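Local coordinates for cyanophage-like gp41-1 intein (Metagenome, PDB 6QAZ), which is the single-chain form of a naturally split intein and, as inteins do, probably excises itself while joining its flanking polypeptides through a peptide bond, at residues Ser49-Ile61 with Leu87-Ile100. Numbering follows the deposited sequence.
Sequences SYKITLEDGKEII and LYVKEMMLKKILKI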
loop_
_atom_site.group_PDB
_atom_site.type_symbol
_atom_site.label_atom_id
_atom_site.label_comp_id
_atom_site.label_asym_id
_atom_site.label_seq_id
_atom_site.Cartn_x
_atom_site.Cartn_y
_atom_site.Cartn_z
ATOM N N SER A 49 -1.536 -13.526 -0.721
ATOM C CA SER A 49 -1.803 -12.187 -1.256
ATOM C C SER A 49 -3.272 -12.039 -1.599
ATOM O O SER A 49 -3.969 -13.022 -1.836
ATOM C CB SER A 49 -0.916 -11.906 -2.425
ATOM O OG SER A 49 -1.202 -12.693 -3.560
ATOM N N TYR A 50 -3.692 -10.786 -1.644
ATOM C CA TYR A 50 -5.066 -10.356 -1.877
ATOM C C TYR A 50 -5.029 -9.155 -2.795
ATOM O O TYR A 50 -4.175 -8.288 -2.664
ATOM C CB TYR A 50 -5.743 -9.908 -0.579
ATOM C CG TYR A 50 -5.850 -10.995 0.436
ATOM C CD1 TYR A 50 -4.759 -11.352 1.213
ATOM C CD2 TYR A 50 -7.032 -11.689 0.628
ATOM C CE1 TYR A 50 -4.797 -12.386 2.112
ATOM C CE2 TYR A 50 -7.107 -12.711 1.575
ATOM C CZ TYR A 50 -5.970 -13.084 2.277
ATOM O OH TYR A 50 -5.975 -14.098 3.203
ATOM N N LYS A 51 -5.985 -9.087 -3.711
ATOM C CA LYS A 51 -6.140 -7.930 -4.594
ATOM C C LYS A 51 -7.336 -7.107 -4.148
ATOM O O LYS A 51 -8.462 -7.642 -4.090
ATOM C CB LYS A 51 -6.317 -8.360 -6.053
ATOM C CG LYS A 51 -6.387 -7.197 -7.025
ATOM C CD LYS A 51 -6.441 -7.632 -8.452
ATOM C CE LYS A 51 -7.558 -8.587 -8.749
ATOM N NZ LYS A 51 -7.745 -8.743 -10.210
ATOM N N ILE A 52 -7.118 -5.837 -3.930
ATOM C CA ILE A 52 -8.184 -4.864 -3.666
ATOM C C ILE A 52 -8.402 -4.059 -4.927
ATOM O O ILE A 52 -7.438 -3.500 -5.461
ATOM C CB ILE A 52 -7.781 -3.958 -2.488
ATOM C CG1 ILE A 52 -7.505 -4.774 -1.240
ATOM C CG2 ILE A 52 -8.832 -2.896 -2.273
ATOM C CD1 ILE A 52 -6.934 -3.986 -0.102
ATOM N N THR A 53 -9.636 -3.984 -5.398
ATOM C CA THR A 53 -10.003 -3.206 -6.589
ATOM C C THR A 53 -10.988 -2.122 -6.189
ATOM O O THR A 53 -12.021 -2.435 -5.546
ATOM C CB THR A 53 -10.630 -4.085 -7.678
ATOM O OG1 THR A 53 -9.719 -5.155 -7.986
ATOM C CG2 THR A 53 -10.952 -3.301 -8.930
ATOM N N LEU A 54 -10.715 -0.878 -6.557
ATOM C CA LEU A 54 -11.581 0.249 -6.241
ATOM C C LEU A 54 -12.506 0.565 -7.409
ATOM O O LEU A 54 -12.328 0.110 -8.543
ATOM C CB LEU A 54 -10.739 1.485 -5.905
ATOM C CG LEU A 54 -9.704 1.290 -4.790
ATOM C CD1 LEU A 54 -9.046 2.593 -4.488
ATOM C CD2 LEU A 54 -10.320 0.678 -3.539
ATOM N N GLU A 55 -13.486 1.420 -7.131
ATOM C CA GLU A 55 -14.543 1.739 -8.118
ATOM C C GLU A 55 -13.987 2.527 -9.309
ATOM O O GLU A 55 -14.682 2.574 -10.339
ATOM C CB GLU A 55 -15.694 2.460 -7.460
ATOM C CG GLU A 55 -15.314 3.775 -6.898
ATOM C CD GLU A 55 -16.461 4.567 -6.296
ATOM O OE1 GLU A 55 -17.606 4.496 -6.838
ATOM O OE2 GLU A 55 -16.285 5.154 -5.209
ATOM N N ASP A 56 -12.817 3.140 -9.203
ATOM C CA ASP A 56 -12.141 3.822 -10.325
ATOM C C ASP A 56 -11.164 2.891 -11.049
ATOM O O ASP A 56 -10.399 3.379 -11.910
ATOM C CB ASP A 56 -11.485 5.103 -9.866
ATOM C CG ASP A 56 -10.383 4.862 -8.868
ATOM O OD1 ASP A 56 -10.090 3.693 -8.535
ATOM O OD2 ASP A 56 -9.805 5.899 -8.408
ATOM N N GLY A 57 -11.181 1.615 -10.730
ATOM C CA GLY A 57 -10.305 0.648 -11.388
ATOM C C GLY A 57 -8.993 0.406 -10.684
ATOM O O GLY A 57 -8.336 -0.594 -10.983
ATOM N N LYS A 58 -8.566 1.300 -9.798
ATOM C CA LYS A 58 -7.239 1.150 -9.198
ATOM C C LYS A 58 -7.185 -0.146 -8.393
ATOM O O LYS A 58 -8.145 -0.520 -7.719
ATOM C CB LYS A 58 -6.897 2.348 -8.327
ATOM C CG LYS A 58 -6.773 3.653 -9.068
ATOM C CD LYS A 58 -6.399 4.764 -8.153
ATOM C CE LYS A 58 -6.209 6.124 -8.782
ATOM N NZ LYS A 58 -7.390 6.591 -9.504
ATOM N N GLU A 59 -6.031 -0.794 -8.437
ATOM C CA GLU A 59 -5.812 -2.077 -7.754
ATOM C C GLU A 59 -4.544 -2.039 -6.947
ATOM O O GLU A 59 -3.561 -1.359 -7.336
ATOM C CB GLU A 59 -5.646 -3.223 -8.780
ATOM C CG GLU A 59 -6.818 -3.611 -9.578
ATOM C CD GLU A 59 -6.413 -4.581 -10.710
ATOM O OE1 GLU A 59 -5.330 -5.272 -10.623
ATOM O OE2 GLU A 59 -7.204 -4.722 -11.583
ATOM N N ILE A 60 -4.502 -2.831 -5.908
ATOM C CA ILE A 60 -3.278 -3.065 -5.136
ATOM C C ILE A 60 -3.312 -4.492 -4.634
ATOM O O ILE A 60 -4.394 -4.997 -4.284
ATOM C CB ILE A 60 -3.100 -2.018 -4.028
ATOM C CG1 ILE A 60 -1.809 -2.151 -3.324
ATOM C CG2 ILE A 60 -4.233 -2.088 -3.046
ATOM C CD1 ILE A 60 -1.452 -0.896 -2.486
ATOM N N ILE A 61 -2.165 -5.112 -4.559
ATOM C CA ILE A 61 -2.015 -6.495 -4.051
ATOM C C ILE A 61 -1.181 -6.429 -2.785
ATOM O O ILE A 61 -0.065 -5.899 -2.779
ATOM C CB ILE A 61 -1.428 -7.408 -5.131
ATOM C CG1 ILE A 61 -2.449 -7.609 -6.256
ATOM C CG2 ILE A 61 -1.024 -8.755 -4.532
ATOM C CD1 ILE A 61 -1.891 -8.353 -7.435
ATOM N N LEU A 87 -11.331 3.637 0.443
ATOM C CA LEU A 87 -9.931 4.026 0.583
ATOM C C LEU A 87 -9.743 5.420 0.004
ATOM O O LEU A 87 -10.585 5.922 -0.708
ATOM C CB LEU A 87 -9.000 3.015 -0.085
ATOM C CG LEU A 87 -9.092 1.586 0.428
ATOM C CD1 LEU A 87 -8.022 0.716 -0.200
ATOM C CD2 LEU A 87 -9.001 1.522 1.947
ATOM N N TYR A 88 -8.598 6.018 0.289
ATOM C CA TYR A 88 -8.227 7.310 -0.294
ATOM C C TYR A 88 -7.349 7.078 -1.502
ATOM O O TYR A 88 -6.409 6.275 -1.448
ATOM C CB TYR A 88 -7.475 8.153 0.731
ATOM C CG TYR A 88 -8.281 8.522 1.951
ATOM C CD1 TYR A 88 -9.122 9.615 1.948
ATOM C CD2 TYR A 88 -8.218 7.760 3.105
ATOM C CE1 TYR A 88 -9.858 9.949 3.079
ATOM C CE2 TYR A 88 -8.947 8.071 4.236
ATOM C CZ TYR A 88 -9.772 9.174 4.229
ATOM O OH TYR A 88 -10.535 9.436 5.340
ATOM N N VAL A 89 -7.611 7.827 -2.565
ATOM C CA VAL A 89 -6.764 7.806 -3.766
ATOM C C VAL A 89 -6.153 9.176 -3.928
ATOM O O VAL A 89 -6.571 10.150 -3.324
ATOM C CB VAL A 89 -7.525 7.367 -5.023
ATOM C CG1 VAL A 89 -8.099 5.990 -4.823
ATOM C CG2 VAL A 89 -8.553 8.373 -5.485
ATOM N N LYS A 90 -5.157 9.275 -4.768
ATOM C CA LYS A 90 -4.471 10.567 -4.898
ATOM C C LYS A 90 -5.485 11.563 -5.433
ATOM O O LYS A 90 -6.178 11.269 -6.378
ATOM C CB LYS A 90 -3.198 10.449 -5.718
ATOM C CG LYS A 90 -2.284 11.659 -5.668
ATOM C CD LYS A 90 -0.960 11.440 -6.410
ATOM C CE LYS A 90 -0.266 12.741 -6.735
ATOM N NZ LYS A 90 0.823 12.531 -7.715
ATOM N N GLU A 91 -5.612 12.790 -4.924
ATOM C CA GLU A 91 -5.241 13.365 -3.647
ATOM C C GLU A 91 -6.454 13.411 -2.699
ATOM O O GLU A 91 -7.375 14.297 -2.771
ATOM C CB GLU A 91 -4.780 14.806 -3.805
ATOM C CG GLU A 91 -3.897 15.285 -2.668
ATOM C CD GLU A 91 -2.671 14.404 -2.456
ATOM O OE1 GLU A 91 -1.902 14.230 -3.390
ATOM O OE2 GLU A 91 -2.536 13.874 -1.394
ATOM N N MET A 92 -6.362 12.550 -1.726
ATOM C CA MET A 92 -7.316 12.316 -0.634
ATOM C C MET A 92 -8.759 12.275 -1.127
ATOM O O MET A 92 -9.613 12.764 -0.439
ATOM C CB MET A 92 -7.097 13.367 0.443
ATOM C CG MET A 92 -5.743 13.248 1.107
ATOM S SD MET A 92 -5.537 11.669 1.875
ATOM C CE MET A 92 -6.597 11.744 3.308
ATOM N N MET A 93 -9.014 11.593 -2.232
ATOM C CA MET A 93 -10.396 11.383 -2.726
ATOM C C MET A 93 -10.904 10.009 -2.262
ATOM O O MET A 93 -10.182 9.061 -2.475
ATOM C CB MET A 93 -10.462 11.450 -4.261
ATOM C CG MET A 93 -9.996 12.772 -4.819
ATOM S SD MET A 93 -11.034 14.175 -4.335
ATOM C CE MET A 93 -12.490 13.833 -5.323
ATOM N N LEU A 94 -12.086 9.882 -1.670
ATOM C CA LEU A 94 -12.579 8.577 -1.221
ATOM C C LEU A 94 -13.098 7.783 -2.404
ATOM O O LEU A 94 -13.838 8.319 -3.232
ATOM C CB LEU A 94 -13.692 8.829 -0.224
ATOM C CG LEU A 94 -13.213 9.287 1.140
ATOM C CD1 LEU A 94 -14.329 9.965 1.916
ATOM C CD2 LEU A 94 -12.604 8.131 1.929
ATOM N N LYS A 95 -12.741 6.516 -2.466
ATOM C CA LYS A 95 -13.227 5.598 -3.500
ATOM C C LYS A 95 -13.609 4.279 -2.867
ATOM O O LYS A 95 -12.856 3.716 -2.051
ATOM C CB LYS A 95 -12.184 5.384 -4.592
ATOM C CG LYS A 95 -11.905 6.615 -5.434
ATOM C CD LYS A 95 -13.058 7.045 -6.311
ATOM C CE LYS A 95 -12.803 8.361 -6.987
ATOM N NZ LYS A 95 -13.960 8.749 -7.807
ATOM N N LYS A 96 -14.759 3.772 -3.256
ATOM C CA LYS A 96 -15.262 2.491 -2.730
ATOM C C LYS A 96 -14.383 1.326 -3.165
ATOM O O LYS A 96 -14.005 1.230 -4.334
ATOM C CB LYS A 96 -16.674 2.255 -3.264
ATOM C CG LYS A 96 -17.858 3.092 -2.794
ATOM C CD LYS A 96 -18.438 2.528 -1.561
ATOM C CE LYS A 96 -19.433 3.478 -0.935
ATOM N NZ LYS A 96 -20.661 3.640 -1.761
ATOM N N ILE A 97 -14.199 0.400 -2.251
ATOM C CA ILE A 97 -13.676 -0.945 -2.582
ATOM C C ILE A 97 -14.792 -1.735 -3.242
ATOM O O ILE A 97 -15.839 -1.951 -2.640
ATOM C CB ILE A 97 -13.165 -1.656 -1.332
ATOM C CG1 ILE A 97 -11.990 -0.908 -0.690
ATOM C CG2 ILE A 97 -12.753 -3.081 -1.687
ATOM C CD1 ILE A 97 -11.574 -1.482 0.649
ATOM N N LEU A 98 -14.566 -2.152 -4.472
ATOM C CA LEU A 98 -15.525 -3.017 -5.184
ATOM C C LEU A 98 -15.313 -4.487 -4.834
ATOM O O LEU A 98 -16.317 -5.223 -4.765
ATOM C CB LEU A 98 -15.376 -2.867 -6.680
ATOM C CG LEU A 98 -15.821 -1.570 -7.303
ATOM C CD1 LEU A 98 -15.760 -1.713 -8.809
ATOM C CD2 LEU A 98 -17.199 -1.135 -6.885
ATOM N N LYS A 99 -14.062 -4.919 -4.712
ATOM C CA LYS A 99 -13.730 -6.337 -4.580
ATOM C C LYS A 99 -12.501 -6.462 -3.733
ATOM O O LYS A 99 -11.569 -5.689 -3.923
ATOM C CB LYS A 99 -13.429 -7.016 -5.935
ATOM C CG LYS A 99 -14.455 -6.913 -7.013
ATOM C CD LYS A 99 -13.910 -7.462 -8.282
ATOM C CE LYS A 99 -14.614 -6.835 -9.473
ATOM N NZ LYS A 99 -14.393 -7.552 -10.740
ATOM N N ILE A 100 -12.460 -7.515 -2.951
ATOM C CA ILE A 100 -11.209 -8.027 -2.370
ATOM C C ILE A 100 -11.142 -9.502 -2.743
ATOM O O ILE A 100 -12.092 -10.258 -2.462
ATOM C CB ILE A 100 -11.139 -7.807 -0.868
ATOM C CG1 ILE A 100 -11.321 -6.319 -0.545
ATOM C CG2 ILE A 100 -9.812 -8.353 -0.356
ATOM C CD1 ILE A 100 -11.080 -5.925 0.864
HETATM O O HOH W 1 -17.052 7.132 -3.641
HETATM O O HOH W 2 -6.299 9.350 -8.110
#
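A classic beta bulge marks where strand 49-54 pairs antiparallel with strand 93-100, illustrating how one extra residue lets a curved sheet keep its hydrogen bonds. Thr53 N donates to Lys99 O at 3.0 Å, while Thr53 O faces two successive amides, taking Leu98 N at 2.8 Å and, weakly, Lys99 N. Beyond the bulge, Glu55 N reaches Lys96 O, and its carboxylate returns the bond, OE2 accepting from Lys96 N at 2.8 Å. That N-H points almost straight at the oxygen (178°) but meets it from above the carboxylate plane. Glu55 CG is tucked over its own main chain (chi1 63°), and the extended chain beyond carries OE2 across to Lys96 N, the Lys96 side chain crossing at a slant; a water also donates to OE2.

The apolar face is built by Ile52, Leu54, Ile97 and Ile100. Ile52 and Ile100, a non-hydrogen-bonded pair, run abreast with CG1 atoms in touch; the Leu54 methyls divide their work, CD2 resting on Ile97 CG1 at 3.7 Å and CD1 pressing on Val89 CG1 at 3.5 Å. Phe68 of strand 68-70, against Ile52, and Ile124 of strand 124-127, against Leu54, add to this core. On the other side, Leu98 lays its CG over Glu55 CA, 3.6 Å away.

Residues 54-57 form a type I beta turn. Asp56 OD1 accepts from Lys58 N, an Asx turn, and OD2 adds a 2.7 Å salt bridge to Lys58 NZ; the aliphatic part of Lys58 lies against Val89. Such bulged, curving antiparallel strands make up the all-beta horseshoe of the HINT fold shared by inteins.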